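Local coordinates for protein tRNA (cytosine(38)-C(5))-methyltransferase (Schizosaccharomyces pombe, PDB 6FDF) that methylates carbon 5 of cytosine 38 in the anticodon loop of tRNA(Asp), using S-adenosyl-L-methionine as methyl donor, at residues C139-V142 and L143-C146. Residues are numbered along the deposited sequence; the frame is centred on the assembly and turned at random.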
ATOM      1  N   CYS A 139      -2.162 -18.564   8.416  1.00 32.19           N
ATOM      2  CA  CYS A 139      -0.999 -18.298   7.574  1.00 31.32           C
ATOM      3  C   CYS A 139       0.294 -18.757   8.247  1.00 33.10           C
ATOM      4  O   CYS A 139       1.114 -19.443   7.628  1.00 32.73           O
ATOM      5  CB  CYS A 139      -0.941 -16.811   7.238  1.00 32.06           C
ATOM      6  SG  CYS A 139       0.547 -16.318   6.338  1.00 35.33           S
ATOM      7  N   ARG A 140       0.510 -18.372   9.511  1.00 32.33           N
ATOM      8  CA  ARG A 140       1.717 -18.817  10.209  1.00 31.65           C
ATOM      9  C   ARG A 140       1.799 -20.338  10.253  1.00 37.37           C
ATOM     10  O   ARG A 140       2.882 -20.917  10.098  1.00 34.13           O
ATOM     11  CB  ARG A 140       1.756 -18.260  11.638  1.00 33.23           C
ATOM     12  CG  ARG A 140       1.689 -16.752  11.733  1.00 34.37           C
ATOM     13  CD  ARG A 140       1.924 -16.274  13.160  1.00 39.89           C
ATOM     14  NE  ARG A 140       1.700 -14.838  13.270  1.00 38.26           N
ATOM     15  CZ  ARG A 140       0.545 -14.285  13.628  1.00 40.47           C
ATOM     16  NH1 ARG A 140       0.432 -12.965  13.675  1.00 39.89           N
ATOM     17  NH2 ARG A 140      -0.488 -15.047  13.961  1.00 37.32           N
ATOM     18  N   LYS A 141       0.658 -20.998  10.447  1.00 33.27           N
ATOM     19  CA  LYS A 141       0.635 -22.449  10.583  1.00 35.04           C
ATOM     20  C   LYS A 141       1.058 -23.145   9.290  1.00 33.94           C
ATOM     21  O   LYS A 141       1.912 -24.040   9.306  1.00 34.18           O
ATOM     22  CB  LYS A 141      -0.766 -22.889  11.013  1.00 38.26           C
ATOM     23  CG  LYS A 141      -0.868 -24.292  11.551  1.00 44.86           C
ATOM     24  CD  LYS A 141      -1.984 -24.394  12.591  1.00 47.47           C
ATOM     25  CE  LYS A 141      -3.263 -23.709  12.129  1.00 47.88           C
ATOM     26  NZ  LYS A 141      -4.355 -23.825  13.149  1.00 49.77           N
ATOM     27  N   VAL A 142       0.479 -22.747   8.155  0.54 32.77           N
ATOM     28  CA  VAL A 142       0.807 -23.437   6.909  0.54 32.25           C
ATOM     29  C   VAL A 142       2.226 -23.097   6.463  0.54 32.29           C
ATOM     30  O   VAL A 142       2.932 -23.945   5.905  0.54 31.80           O
ATOM     31  CB  VAL A 142      -0.233 -23.127   5.814  0.54 32.82           C
ATOM     32  CG1 VAL A 142      -0.190 -21.664   5.402  0.54 30.31           C
ATOM     33  CG2 VAL A 142      -0.021 -24.042   4.610  0.54 30.81           C
ATOM     34  N   LEU A 143       2.672 -21.859   6.700  1.00 31.00           N
ATOM     35  CA  LEU A 143       4.037 -21.490   6.335  1.00 30.59           C
ATOM     36  C   LEU A 143       5.053 -22.264   7.167  1.00 31.91           C
ATOM     37  O   LEU A 143       6.035 -22.792   6.632  1.00 33.77           O
ATOM     38  CB  LEU A 143       4.241 -19.979   6.483  1.00 29.26           C
ATOM     39  CG  LEU A 143       3.478 -19.088   5.501  1.00 32.25           C
ATOM     40  CD1 LEU A 143       3.874 -17.622   5.677  1.00 37.28           C
ATOM     41  CD2 LEU A 143       3.708 -19.534   4.064  1.00 35.25           C
ATOM     42  N   ARG A 144       4.845 -22.324   8.487  1.00 32.56           N
ATOM     43  CA  ARG A 144       5.711 -23.133   9.343  1.00 34.95           C
ATOM     44  C   ARG A 144       5.726 -24.594   8.901  1.00 38.87           C
ATOM     45  O   ARG A 144       6.791 -25.217   8.814  1.00 35.66           O
ATOM     46  CB  ARG A 144       5.261 -23.023  10.803  1.00 36.73           C
ATOM     47  CG  ARG A 144       5.915 -24.041  11.740  1.00 50.88           C
ATOM     48  CD  ARG A 144       5.344 -24.001  13.164  1.00 61.42           C
ATOM     49  NE  ARG A 144       4.066 -24.698  13.299  1.00 78.93           N
ATOM     50  CZ  ARG A 144       2.915 -24.108  13.614  1.00 84.82           C
ATOM     51  NH1 ARG A 144       2.876 -22.800  13.833  1.00 84.45           N
ATOM     52  NH2 ARG A 144       1.805 -24.827  13.719  1.00 86.28           N
ATOM     53  N   ASN A 145       4.555 -25.150   8.589  1.00 33.76           N
ATOM     54  CA  ASN A 145       4.493 -26.547   8.174  1.00 34.75           C
ATOM     55  C   ASN A 145       5.146 -26.781   6.817  1.00 33.93           C
ATOM     56  O   ASN A 145       5.642 -27.885   6.558  1.00 34.15           O
ATOM     57  CB  ASN A 145       3.039 -27.022   8.157  1.00 34.37           C
ATOM     58  CG  ASN A 145       2.490 -27.239   9.546  1.00 36.04           C
ATOM     59  OD1 ASN A 145       3.243 -27.294  10.525  1.00 36.84           O
ATOM     60  ND2 ASN A 145       1.174 -27.358   9.650  1.00 35.77           N
ATOM     61  N   CYS A 146       5.156 -25.780   5.940  1.00 31.35           N
ATOM     62  CA  CYS A 146       5.821 -25.900   4.651  1.00 31.06           C
ATOM     63  C   CYS A 146       7.278 -25.446   4.692  1.00 32.08           C
ATOM     64  O   CYS A 146       7.877 -25.234   3.634  1.00 33.89           O
ATOM     65  CB  CYS A 146       5.055 -25.123   3.579  1.00 32.61           C
ATOM     66  SG  CYS A 146       3.488 -25.892   3.104  1.00 35.39           S
TER
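Leu143 lays its CD1 methyl against the sulfur of Cys139, one turn back along the amphipathic helix 134-145 of the Rossmann-like methyltransferase fold, with SG and CD1 3.6 Å apart. Cys139 SG stands anti to its own backbone N (chi1 174°), which carries the sulfur forward along the helix to this methyl. Small and apolar, Cys139 suits a buried place against Phe105 and Leu109 of helix 103-111 and Ile124 of the sheet, while the branched Leu143 reaches Ile122, Tyr148 and Leu150. Cutting Leu143 back to an alanine removes both methyls, and the Cys139 sulfur would probably lose its packing partner while a gap opened towards Ile122 and Leu150. On the more exposed side, long polar chains fit: the guanidinium of Arg144, brought back by a bend at chi3 (79°), lays one face over Lys141 CA, and its NH2 comes 3.5 Å from Lys141 CG. The like charges themselves stay apart, Lys141 NZ lying 6.3 Å from Arg144 NH2. Arg140 instead extends to a salt bridge with Glu152. Successive i to i+4 backbone bonds run through the segment, and the last, from Cys146 N to Val142 O at 2.9 Å, is the most bent, with an N-H...O angle of 141° where the helix ends.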